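Local coordinates for p22 protein (Trypanosoma brucei, PDB 3JV1) that serves as an accessory factor for the RNA editing of cytochrome oxidase subunit II transcripts and belongs to the Mam33 family, at residues E9-E14 against S176-V181; I36-G41 against L163-A168; G62-R65 against I70-T73; L74-V79 against L85-S90; G107-D112 against F119-L124. All coordinates share one frame; numbering follows the deposited sequence.

Contact 1 (E9-E14 against S176-V181); sequences EATLRE and SINKFV
Thr11 meets Asn178 and Ile177 where the N-terminal and C-terminal helices of the chain run past each other. Thr11 CG2 touches Ile177 CG2 at 4.0 Å, and the two side chains cross at about a right angle. Ile177 CG2 lies anti to its own backbone N, and from there it reaches the threonine methyl. On its other branch, Thr11 OG1 rests on Asn178 CB at 3.3 Å.

The hydroxyl is positioned from within its own helix. Thr11 OG1 has a chi1 of 48°, between the backbone N and the carbonyl carbon, and bonds back to the carbonyls of Leu7 and Ser8 one turn earlier. The helix axes approach to 8.7 Å at 155°, nearly antiparallel, and Thr11 CA and Asn178 CA stand 5.7 Å apart. The pair is an antiparallel packing of the terminal helices, consistent with the paired terminal helices of Mam33-family proteins such as p32. A second subunit packs alongside: its Ser140 meets Ala10, and its Phe103 meets Phe180 edge-to-face. The hydroxyl is already bonded within its own helix, and carbon contacts of Thr11 with Ile177 and Asn178 make up much of what joins the two helices.

Contact 2 (I36-G41 against L163-A168); sequences IDRKPG and LWSEQA
Arg38 NH2 forms a salt bridge with Asp169 OD1, next along the helix, and lies 3.5 Å from Ser165 CB and 3.9 Å from Ala168 CB. The carbons of Ser165 and Ala168 come to the guanidinium obliquely. Arg38 NE also touches Ser165 CB, at 3.6 Å, so the serine methylene spans the NE and NH2 side of the group.

Trp164 comes over one face of the guanidinium. Its CZ3 stands 3.9 Å from Arg38 NH1, displaced toward the rim of the group, and the two planes are 54° apart. This is an inclined contact and not a flat stack. Pro40 CA lies over the opposite face, also toward the rim. The guanidinium is thus held between the helix and its own chain.

The contact ties the loop that leaves strand 35-37, the outermost strand at one side of the antiparallel sheet, to the long C-terminal helix 152-181. The Arg38 side chain leaves the backbone with CG anti to N and bends at chi2 (-90°), which carries its end across to the helix.

Ser165 OG turns away from the arginine and bonds to the carbonyls of Phe161 and Ser162. Asp169 is shared: its carboxylate also accepts a hydrogen bond from Gly41 N. The one acidic group therefore holds both the arginine tip and the loop backbone. Backbone hydrogen bonds run from Gly41 to the second subunit.

Contact 3 (G62-R65 against I70-T73); sequences GEDR and ITRT
Asp64 reaches across to Thr71 with its carboxylate. Thr71 OG1 donates to Asp64 OD1 at 2.8 Å and meets it from above the carboxylate plane, 42° out. Asp64 chi1 is 72°, which puts CG between the backbone N and the carbonyl carbon and turns the carboxylate to its partner. Thr73 CG2 lies against the same oxygen at 3.9 Å.

The backbone pairs beside this link. Asp64 N donates to Thr71 O at 3.2 Å, approaching nearly straight in line with the carbonyl. Gly62 and Thr73 form an antiparallel hydrogen-bonded pair. Gly62 has backbone angles of 153/-175°, where a side chain would press on the preceding carbonyl oxygen. Thr73 N to Gly62 O is short, at 2.8 Å, and close to linear at 172°. The return bond from Gly62 N to Thr73 O is weak. Glu63 and Arg72 form the non-hydrogen-bonded pair. Their side chains share the face turned to helix 152-181, where Arg72 packs on Ser162 and Leu163 and forms a salt bridge with Asp159.

Thr73 points to the other face, where Gly62 has no side chain. Thr73 OG1 sits by the glycine backbone and also bonds to Thr61 OG1. The segments end the hairpin of strands 54-63 and 72-80. Beyond the regular ladder, the aspartate-threonine bond adds a side-chain link to the main-chain bond of the same two residues.

Contact 4 (L74-V79 against L85-S90); sequences LDVLVV and LVFGMS
The Phe87 ring has Val76 O at its edge, in its plane, with Phe87 CD2 3.7 Å from that oxygen. Val78 CG2 also stands near the ring plane, 4.3 Å from Phe87 CE2. Phe87 CG lies anti to the carbonyl carbon (chi1 -65°), which lays the ring along the neighbouring strand. Leu145 of helix 135-146 packs on Phe87 and on Val76.

Val76 and Phe87 also touch through their CB atoms, and Leu74 CD1 meets Met89 CB at 4.1 Å. Val78 and Leu85 continue this row, covered by Tyr144 of helix 135-146 and by Phe180 of the third subunit. The other face carries Leu77 and Val86. They lie side by side and point the same way, with Leu77 CG 4.0 Å from Val86 CG2. Further along it, Asp75 OD1 rests over Gly88 CA at 3.7 Å.

The two segments run antiparallel, their directions 164° apart, as the arms of a hairpin. Leu74 with Met89, Val76 with Phe87 and Val78 with Leu85 are the hydrogen-bonded pairs. Phe87 N to Val76 O is 2.8 Å long and nearly straight, at 174°. Val76 O also receives a CA-H contact from Val86. All six backbone bonds are sound. Both strands are interior to the sheet, with strands 54-63 and 95-104 on their flanks. Main-chain polarity is thus met within the sheet, and the apolar row about Phe87 is left to pack against the helix and the third subunit.

Contact 5 (G107-D112 against F119-L124); sequences GKLALD and FQKSQL
Lys121 threads its chain past Leu109 and ends among the carbonyls at the C-terminal end of helix 107-111. Lys121 NZ donates to Asp112 O at 2.6 Å, in the carbonyl plane, and to Leu109 O at 2.9 Å. A third bond, to Ala110 O, is weak. The chain bends at chi3 (-76°), which turns the ammonium to the helix end. Its positive charge probably suits the negative end of the helix dipole. The stem is packed as well: Leu109 CG and Lys121 CG touch at 3.7 Å, and the two side chains slide past each other in opposite directions.

The Gln120 side is looser. Its OE1 only brushes Leu109 CD1, at 3.8 Å, and its NE2 is bonded to Glu116 one turn back. Asp112 points its carboxylate to Ser114 N, and Asp112 OD1 stays 6.0 Å from Lys121 NZ.

A type I turn runs from Lys121 to Leu124, and Leu109 also meets Ala117 of helix 115-121. The two short helices follow strand 95-104, whose Arg104 packs against Ala110 and Leu124. Beyond the turn, Gln123 and Leu124 reach the third subunit, where they meet its His44 and Val42.

How the contacts relate
From the N terminus, helix 2-18 opens contact 1, which closes only when helix 152-181 returns, so all the other contacts nest inside its loop. Contact 2 is the next to open and also closes on helix 152-181. Contacts 3, 4 and 5 lie within it in series. Contacts 3 and 4 are successive hairpins sharing strand 72-80, and they touch where Arg72 O meets Ser90 CB. Contact 3 also reaches contact 2, through Leu163 and Arg72. Contact 5 follows the sheet and packs on contact 4 through Ala110 and Leu77. Centres of contacts 1 and 5 lie about 41 Å apart, at the paired terminal helices and the short helices after the sheet.

Contact 1 (E9-E14 against S176-V181)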
# COMPACT_ATOMS: atom_id res chain seq x y z
N GLU A 9 -16.47 27.70 17.05
CA GLU A 9 -15.80 28.43 18.13
C GLU A 9 -14.48 27.78 18.53
O GLU A 9 -13.48 28.45 18.74
CB GLU A 9 -16.70 28.51 19.36
CG GLU A 9 -17.95 29.35 19.20
CD GLU A 9 -18.87 29.26 20.41
OE1 GLU A 9 -18.41 29.56 21.53
OE2 GLU A 9 -20.05 28.88 20.24
N ALA A 10 -14.49 26.45 18.63
CA ALA A 10 -13.30 25.70 19.02
C ALA A 10 -12.14 25.87 18.04
O ALA A 10 -10.99 26.01 18.45
CB ALA A 10 -13.65 24.22 19.18
N THR A 11 -12.44 25.84 16.74
CA THR A 11 -11.38 25.99 15.74
C THR A 11 -10.81 27.41 15.75
O THR A 11 -9.61 27.61 15.61
CB THR A 11 -11.87 25.61 14.31
OG1 THR A 11 -13.12 26.26 14.05
CG2 THR A 11 -12.07 24.10 14.20
N LEU A 12 -11.68 28.40 15.92
CA LEU A 12 -11.23 29.79 15.96
C LEU A 12 -10.33 29.98 17.19
O LEU A 12 -9.28 30.60 17.10
CB LEU A 12 -12.43 30.73 16.03
CG LEU A 12 -12.08 32.22 16.09
CD1 LEU A 12 -11.21 32.58 14.89
CD2 LEU A 12 -13.36 33.06 16.10
N ARG A 13 -10.76 29.44 18.32
CA ARG A 13 -9.98 29.54 19.55
C ARG A 13 -8.58 28.93 19.37
O ARG A 13 -7.59 29.51 19.79
CB ARG A 13 -10.72 28.83 20.69
CG ARG A 13 -9.91 28.62 21.95
CD ARG A 13 -10.77 27.99 23.04
NE ARG A 13 -9.97 27.44 24.13
CZ ARG A 13 -10.48 26.81 25.18
NH1 ARG A 13 -11.79 26.66 25.30
NH2 ARG A 13 -9.67 26.34 26.12
N GLU A 14 -8.52 27.76 18.75
CA GLU A 14 -7.24 27.11 18.54
C GLU A 14 -6.37 27.93 17.61
O GLU A 14 -5.18 28.11 17.86
CB GLU A 14 -7.46 25.70 17.99
CG GLU A 14 -6.18 24.92 17.67
CD GLU A 14 -5.20 24.82 18.83
OE1 GLU A 14 -5.56 25.17 19.97
OE2 GLU A 14 -4.05 24.38 18.58
N SER A 176 -9.81 26.55 7.43
CA SER A 176 -10.73 25.99 6.45
C SER A 176 -11.86 25.20 7.13
O SER A 176 -12.99 25.21 6.64
CB SER A 176 -9.98 25.13 5.42
OG SER A 176 -9.17 24.15 6.03
N ILE A 177 -11.57 24.53 8.24
CA ILE A 177 -12.62 23.79 8.92
C ILE A 177 -13.59 24.77 9.56
O ILE A 177 -14.80 24.54 9.58
CB ILE A 177 -12.05 22.83 10.00
CG1 ILE A 177 -11.27 21.69 9.33
CG2 ILE A 177 -13.19 22.22 10.82
CD1 ILE A 177 -10.54 20.80 10.30
N ASN A 178 -13.05 25.87 10.09
CA ASN A 178 -13.86 26.91 10.70
C ASN A 178 -14.84 27.49 9.67
O ASN A 178 -16.04 27.61 9.93
CB ASN A 178 -12.96 28.03 11.22
CG ASN A 178 -13.74 29.19 11.79
OD1 ASN A 178 -14.22 29.14 12.93
ND2 ASN A 178 -13.90 30.24 10.99
N LYS A 179 -14.33 27.83 8.49
CA LYS A 179 -15.18 28.38 7.43
C LYS A 179 -16.22 27.36 7.00
O LYS A 179 -17.38 27.71 6.79
CB LYS A 179 -14.33 28.77 6.22
CG LYS A 179 -13.28 29.84 6.50
CD LYS A 179 -12.48 30.15 5.24
CE LYS A 179 -11.28 31.03 5.54
NZ LYS A 179 -11.66 32.36 6.09
N PHE A 180 -15.79 26.10 6.88
CA PHE A 180 -16.67 25.01 6.46
C PHE A 180 -17.85 24.82 7.42
O PHE A 180 -18.99 24.69 7.00
CB PHE A 180 -15.88 23.70 6.38
CG PHE A 180 -16.66 22.55 5.80
CD1 PHE A 180 -16.90 22.49 4.43
CD2 PHE A 180 -17.13 21.53 6.61
CE1 PHE A 180 -17.61 21.43 3.88
CE2 PHE A 180 -17.84 20.47 6.08
CZ PHE A 180 -18.08 20.41 4.70
N VAL A 181 -17.55 24.80 8.71
CA VAL A 181 -18.57 24.60 9.73
C VAL A 181 -19.41 25.86 9.96
O VAL A 181 -20.40 25.84 10.69
CB VAL A 181 -17.92 24.14 11.04
CG1 VAL A 181 -18.97 23.93 12.11
CG2 VAL A 181 -17.17 22.84 10.80

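Contact 2 (I36-G41 against L163-A168)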
# COMPACT_ATOMS: atom_id res chain seq x y z
N ILE A 36 11.40 24.59 -5.99
CA ILE A 36 10.54 23.80 -5.11
C ILE A 36 9.08 23.85 -5.52
O ILE A 36 8.53 24.90 -5.85
CB ILE A 36 10.69 24.22 -3.64
CG1 ILE A 36 9.89 23.27 -2.76
CG2 ILE A 36 10.23 25.65 -3.45
CD1 ILE A 36 10.43 23.15 -1.35
N ASP A 37 8.48 22.67 -5.52
CA ASP A 37 7.09 22.51 -5.90
C ASP A 37 6.31 22.15 -4.64
O ASP A 37 6.18 20.98 -4.29
CB ASP A 37 7.00 21.41 -6.96
CG ASP A 37 5.59 20.99 -7.28
OD1 ASP A 37 4.74 21.88 -7.51
OD2 ASP A 37 5.33 19.77 -7.31
N ARG A 38 5.83 23.18 -3.95
CA ARG A 38 5.07 23.02 -2.72
C ARG A 38 3.85 23.94 -2.70
O ARG A 38 3.96 25.14 -2.95
CB ARG A 38 5.95 23.32 -1.50
CG ARG A 38 5.26 23.16 -0.13
CD ARG A 38 4.62 24.47 0.33
NE ARG A 38 3.87 24.30 1.57
CZ ARG A 38 3.21 25.28 2.19
NH1 ARG A 38 3.21 26.51 1.68
NH2 ARG A 38 2.55 25.03 3.31
N LYS A 39 2.69 23.36 -2.43
CA LYS A 39 1.45 24.11 -2.36
C LYS A 39 0.81 23.90 -1.00
O LYS A 39 0.92 22.83 -0.41
CB LYS A 39 0.47 23.65 -3.45
CG LYS A 39 0.87 24.06 -4.86
CD LYS A 39 1.29 22.87 -5.70
CE LYS A 39 0.14 21.90 -5.89
NZ LYS A 39 0.49 20.83 -6.87
N PRO A 40 0.13 24.93 -0.47
CA PRO A 40 -0.52 24.82 0.84
C PRO A 40 -1.41 23.58 0.86
O PRO A 40 -2.14 23.32 -0.10
CB PRO A 40 -1.35 26.11 0.92
CG PRO A 40 -0.52 27.08 0.13
CD PRO A 40 -0.09 26.26 -1.06
N GLY A 41 -1.35 22.81 1.95
CA GLY A 41 -2.18 21.62 2.05
C GLY A 41 -1.57 20.36 1.45
O GLY A 41 -2.12 19.27 1.61
N LEU A 163 8.87 21.37 8.70
CA LEU A 163 8.30 21.87 9.94
C LEU A 163 7.53 23.15 9.70
O LEU A 163 6.42 23.33 10.20
CB LEU A 163 9.40 22.15 10.97
CG LEU A 163 10.05 20.95 11.65
CD1 LEU A 163 11.13 21.45 12.58
CD2 LEU A 163 9.00 20.14 12.42
N TRP A 164 8.12 24.04 8.92
CA TRP A 164 7.48 25.30 8.61
C TRP A 164 6.18 25.11 7.83
O TRP A 164 5.17 25.74 8.13
CB TRP A 164 8.43 26.19 7.83
CG TRP A 164 7.78 27.41 7.30
CD1 TRP A 164 7.59 28.59 7.96
CD2 TRP A 164 7.19 27.56 6.01
NE1 TRP A 164 6.90 29.47 7.16
CE2 TRP A 164 6.64 28.87 5.96
CE3 TRP A 164 7.06 26.72 4.90
CZ2 TRP A 164 5.98 29.35 4.82
CZ3 TRP A 164 6.40 27.20 3.78
CH2 TRP A 164 5.86 28.51 3.75
N SER A 165 6.19 24.23 6.82
CA SER A 165 4.99 24.02 6.04
C SER A 165 3.93 23.24 6.82
O SER A 165 2.74 23.42 6.61
CB SER A 165 5.31 23.32 4.71
OG SER A 165 5.84 22.03 4.92
N GLU A 166 4.37 22.37 7.72
CA GLU A 166 3.44 21.61 8.53
C GLU A 166 2.66 22.60 9.39
O GLU A 166 1.44 22.51 9.53
CB GLU A 166 4.18 20.62 9.43
CG GLU A 166 3.27 19.89 10.40
CD GLU A 166 4.00 18.90 11.28
OE1 GLU A 166 5.04 19.27 11.87
OE2 GLU A 166 3.53 17.75 11.39
N GLN A 167 3.38 23.57 9.94
CA GLN A 167 2.81 24.60 10.79
C GLN A 167 1.82 25.44 9.99
O GLN A 167 0.74 25.77 10.47
CB GLN A 167 3.95 25.48 11.34
CG GLN A 167 3.49 26.69 12.14
CD GLN A 167 2.62 26.32 13.31
OE1 GLN A 167 2.94 25.40 14.07
NE2 GLN A 167 1.52 27.03 13.48
N ALA A 168 2.19 25.78 8.77
CA ALA A 168 1.32 26.56 7.90
C ALA A 168 0.09 25.74 7.52
O ALA A 168 -1.03 26.25 7.50
CB ALA A 168 2.08 26.98 6.65

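Contact 3 (G62-R65 against I70-T73)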
# COMPACT_ATOMS: atom_id res chain seq x y z
N GLY A 62 6.94 10.20 2.34
CA GLY A 62 6.26 9.89 3.58
C GLY A 62 7.04 10.13 4.85
O GLY A 62 8.15 10.67 4.84
N GLU A 63 6.42 9.73 5.96
CA GLU A 63 6.99 9.85 7.31
C GLU A 63 6.73 8.45 7.86
O GLU A 63 5.67 7.88 7.62
CB GLU A 63 6.21 10.88 8.12
CG GLU A 63 6.07 12.24 7.45
CD GLU A 63 5.20 12.20 6.20
OE1 GLU A 63 4.04 11.74 6.29
OE2 GLU A 63 5.68 12.62 5.12
N ASP A 64 7.67 7.89 8.62
CA ASP A 64 7.45 6.53 9.08
C ASP A 64 7.82 6.13 10.50
O ASP A 64 8.43 6.89 11.25
CB ASP A 64 8.17 5.56 8.13
CG ASP A 64 9.67 5.61 8.30
OD1 ASP A 64 10.23 6.73 8.34
OD2 ASP A 64 10.30 4.53 8.38
N ARG A 65 7.42 4.90 10.82
CA ARG A 65 7.65 4.22 12.10
C ARG A 65 7.41 5.05 13.35
O ARG A 65 7.68 6.25 13.37
CB ARG A 65 9.09 3.68 12.13
CG ARG A 65 9.27 2.45 13.00
CD ARG A 65 9.47 1.21 12.14
NE ARG A 65 8.39 1.01 11.18
CZ ARG A 65 8.39 0.07 10.23
NH1 ARG A 65 9.42 -0.76 10.12
NH2 ARG A 65 7.37 -0.03 9.40
N ILE A 70 11.37 12.41 14.38
CA ILE A 70 10.66 12.34 13.11
C ILE A 70 11.58 12.00 11.94
O ILE A 70 12.53 12.74 11.65
CB ILE A 70 9.96 13.68 12.80
CG1 ILE A 70 9.18 14.16 14.03
CG2 ILE A 70 9.03 13.52 11.60
CD1 ILE A 70 8.64 15.58 13.92
N THR A 71 11.30 10.89 11.26
CA THR A 71 12.11 10.49 10.11
C THR A 71 11.26 10.52 8.84
O THR A 71 10.17 9.94 8.79
CB THR A 71 12.69 9.06 10.29
OG1 THR A 71 11.62 8.11 10.38
CG2 THR A 71 13.52 8.99 11.56
N ARG A 72 11.75 11.22 7.82
CA ARG A 72 11.03 11.34 6.55
C ARG A 72 11.66 10.50 5.44
O ARG A 72 12.87 10.30 5.41
CB ARG A 72 11.00 12.80 6.11
CG ARG A 72 10.38 13.75 7.13
CD ARG A 72 10.50 15.20 6.70
NE ARG A 72 9.85 16.11 7.65
CZ ARG A 72 10.16 16.20 8.94
NH1 ARG A 72 11.11 15.44 9.45
NH2 ARG A 72 9.52 17.06 9.72
N THR A 73 10.83 9.99 4.55
CA THR A 73 11.32 9.21 3.43
C THR A 73 11.15 10.02 2.16
O THR A 73 10.20 10.78 2.01
CB THR A 73 10.56 7.87 3.26
OG1 THR A 73 9.16 8.13 3.16
CG2 THR A 73 10.82 6.94 4.44

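Contact 4 (L74-V79 against L85-S90)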
# COMPACT_ATOMS: atom_id res chain seq x y z
N LEU A 74 12.09 9.85 1.24
CA LEU A 74 12.02 10.55 -0.02
C LEU A 74 12.83 9.80 -1.06
O LEU A 74 13.68 8.98 -0.72
CB LEU A 74 12.54 11.99 0.13
CG LEU A 74 13.87 12.25 0.83
CD1 LEU A 74 15.03 11.98 -0.11
CD2 LEU A 74 13.92 13.70 1.30
N ASP A 75 12.54 10.07 -2.32
CA ASP A 75 13.25 9.46 -3.43
C ASP A 75 14.06 10.56 -4.09
O ASP A 75 13.60 11.69 -4.22
CB ASP A 75 12.30 8.90 -4.48
CG ASP A 75 11.69 7.57 -4.09
OD1 ASP A 75 12.18 6.94 -3.14
OD2 ASP A 75 10.72 7.17 -4.76
N VAL A 76 15.28 10.21 -4.49
CA VAL A 76 16.13 11.15 -5.18
C VAL A 76 16.39 10.53 -6.54
O VAL A 76 16.97 9.45 -6.64
CB VAL A 76 17.45 11.38 -4.44
CG1 VAL A 76 18.46 12.07 -5.35
CG2 VAL A 76 17.20 12.24 -3.21
N LEU A 77 15.94 11.20 -7.60
CA LEU A 77 16.16 10.68 -8.94
C LEU A 77 17.18 11.52 -9.69
O LEU A 77 17.17 12.75 -9.62
CB LEU A 77 14.86 10.65 -9.74
CG LEU A 77 13.69 9.79 -9.24
CD1 LEU A 77 12.92 10.52 -8.16
CD2 LEU A 77 12.77 9.47 -10.41
N VAL A 78 18.08 10.84 -10.39
CA VAL A 78 19.09 11.50 -11.21
C VAL A 78 18.76 10.99 -12.60
O VAL A 78 18.96 9.82 -12.91
CB VAL A 78 20.52 11.10 -10.79
CG1 VAL A 78 21.53 11.79 -11.71
CG2 VAL A 78 20.76 11.51 -9.34
N VAL A 79 18.23 11.89 -13.43
CA VAL A 79 17.79 11.55 -14.77
C VAL A 79 18.68 12.12 -15.86
O VAL A 79 19.00 13.30 -15.87
CB VAL A 79 16.34 12.04 -15.00
CG1 VAL A 79 15.77 11.44 -16.28
CG2 VAL A 79 15.48 11.67 -13.80
N LEU A 85 18.72 7.01 -12.09
CA LEU A 85 19.33 6.34 -10.95
C LEU A 85 18.39 6.82 -9.86
O LEU A 85 18.25 8.03 -9.65
CB LEU A 85 20.74 6.87 -10.70
CG LEU A 85 21.88 5.88 -10.47
CD1 LEU A 85 23.14 6.66 -10.11
CD2 LEU A 85 21.53 4.89 -9.39
N VAL A 86 17.73 5.90 -9.17
CA VAL A 86 16.78 6.26 -8.12
C VAL A 86 17.21 5.82 -6.73
O VAL A 86 17.31 4.63 -6.45
CB VAL A 86 15.38 5.67 -8.44
CG1 VAL A 86 14.36 6.18 -7.44
CG2 VAL A 86 14.97 6.07 -9.86
N PHE A 87 17.45 6.79 -5.86
CA PHE A 87 17.87 6.54 -4.49
C PHE A 87 16.70 6.60 -3.52
O PHE A 87 16.03 7.64 -3.40
CB PHE A 87 18.91 7.58 -4.05
CG PHE A 87 20.21 7.51 -4.82
CD1 PHE A 87 21.28 6.75 -4.34
CD2 PHE A 87 20.35 8.20 -6.02
CE1 PHE A 87 22.47 6.68 -5.06
CE2 PHE A 87 21.55 8.14 -6.74
CZ PHE A 87 22.61 7.38 -6.26
N GLY A 88 16.44 5.49 -2.83
CA GLY A 88 15.37 5.45 -1.85
C GLY A 88 16.05 5.89 -0.58
O GLY A 88 16.96 5.21 -0.10
N MET A 89 15.63 7.03 -0.03
CA MET A 89 16.28 7.53 1.17
C MET A 89 15.36 8.04 2.26
O MET A 89 14.15 8.13 2.09
CB MET A 89 17.25 8.65 0.79
CG MET A 89 18.22 8.27 -0.31
SD MET A 89 19.66 9.31 -0.26
CE MET A 89 19.05 10.75 -1.07
N SER A 90 15.97 8.37 3.38
CA SER A 90 15.25 8.92 4.51
C SER A 90 16.16 9.90 5.23
O SER A 90 17.38 9.76 5.22
CB SER A 90 14.77 7.80 5.43
OG SER A 90 15.81 6.91 5.75

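Contact 5 (G107-D112 against F119-L124)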
# COMPACT_ATOMS: atom_id res chain seq x y z
N GLY A 107 13.35 5.85 -18.01
CA GLY A 107 13.32 7.08 -17.25
C GLY A 107 11.94 7.71 -17.19
O GLY A 107 11.55 8.29 -16.18
N LYS A 108 11.19 7.59 -18.28
CA LYS A 108 9.85 8.15 -18.34
C LYS A 108 8.98 7.48 -17.28
O LYS A 108 8.20 8.14 -16.59
CB LYS A 108 9.26 7.92 -19.74
CG LYS A 108 7.88 8.51 -19.95
CD LYS A 108 7.43 8.31 -21.39
CE LYS A 108 8.41 8.97 -22.36
NZ LYS A 108 8.04 8.76 -23.79
N LEU A 109 9.12 6.17 -17.14
CA LEU A 109 8.36 5.45 -16.13
C LEU A 109 8.85 5.89 -14.75
O LEU A 109 8.07 6.07 -13.83
CB LEU A 109 8.54 3.94 -16.29
CG LEU A 109 7.87 3.06 -15.24
CD1 LEU A 109 6.37 3.29 -15.20
CD2 LEU A 109 8.18 1.60 -15.57
N ALA A 110 10.16 6.06 -14.62
CA ALA A 110 10.75 6.48 -13.36
C ALA A 110 10.17 7.82 -12.89
O ALA A 110 9.92 8.01 -11.70
CB ALA A 110 12.26 6.59 -13.50
N LEU A 111 9.95 8.73 -13.83
CA LEU A 111 9.40 10.05 -13.52
C LEU A 111 7.89 10.03 -13.28
O LEU A 111 7.36 10.88 -12.55
CB LEU A 111 9.71 11.03 -14.65
CG LEU A 111 11.17 11.43 -14.83
CD1 LEU A 111 11.32 12.26 -16.08
CD2 LEU A 111 11.64 12.20 -13.62
N ASP A 112 7.21 9.08 -13.90
CA ASP A 112 5.76 8.97 -13.76
C ASP A 112 5.40 8.69 -12.31
O ASP A 112 5.88 7.72 -11.72
CB ASP A 112 5.26 7.83 -14.64
CG ASP A 112 3.76 7.87 -14.85
OD1 ASP A 112 3.04 8.37 -13.95
OD2 ASP A 112 3.30 7.39 -15.91
N PHE A 119 2.80 1.03 -9.26
CA PHE A 119 2.64 -0.41 -9.22
C PHE A 119 3.60 -1.13 -10.17
O PHE A 119 4.19 -2.15 -9.81
CB PHE A 119 1.21 -0.81 -9.57
CG PHE A 119 1.01 -2.29 -9.63
CD1 PHE A 119 1.05 -3.04 -8.46
CD2 PHE A 119 0.86 -2.93 -10.85
CE1 PHE A 119 0.96 -4.43 -8.50
CE2 PHE A 119 0.77 -4.32 -10.91
CZ PHE A 119 0.81 -5.07 -9.73
N GLN A 120 3.76 -0.59 -11.37
CA GLN A 120 4.66 -1.20 -12.34
C GLN A 120 6.10 -1.22 -11.83
O GLN A 120 6.81 -2.21 -11.97
CB GLN A 120 4.57 -0.46 -13.67
CG GLN A 120 3.29 -0.77 -14.45
CD GLN A 120 3.13 0.11 -15.66
OE1 GLN A 120 4.11 0.48 -16.31
NE2 GLN A 120 1.88 0.44 -15.99
N LYS A 121 6.52 -0.11 -11.23
CA LYS A 121 7.88 -0.04 -10.70
C LYS A 121 8.07 -0.92 -9.46
O LYS A 121 9.19 -1.31 -9.16
CB LYS A 121 8.23 1.43 -10.39
CG LYS A 121 8.40 2.26 -11.66
CD LYS A 121 8.68 3.73 -11.40
CE LYS A 121 7.43 4.49 -10.98
NZ LYS A 121 7.69 5.96 -10.97
N SER A 122 6.99 -1.24 -8.77
CA SER A 122 7.09 -2.08 -7.57
C SER A 122 7.47 -3.52 -7.92
O SER A 122 7.86 -4.30 -7.06
CB SER A 122 5.77 -2.08 -6.79
OG SER A 122 4.84 -2.97 -7.37
N GLN A 123 7.35 -3.87 -9.20
CA GLN A 123 7.68 -5.22 -9.66
C GLN A 123 9.10 -5.31 -10.20
O GLN A 123 9.56 -6.38 -10.57
CB GLN A 123 6.71 -5.64 -10.76
CG GLN A 123 5.26 -5.70 -10.31
CD GLN A 123 4.34 -6.22 -11.39
OE1 GLN A 123 4.18 -5.59 -12.44
NE2 GLN A 123 3.72 -7.37 -11.14
N LEU A 124 9.80 -4.18 -10.24
CA LEU A 124 11.17 -4.14 -10.75
C LEU A 124 12.20 -4.43 -9.67
O LEU A 124 11.91 -4.35 -8.47
CB LEU A 124 11.46 -2.77 -11.37
CG LEU A 124 10.49 -2.31 -12.46
CD1 LEU A 124 10.85 -0.89 -12.87
CD2 LEU A 124 10.55 -3.26 -13.65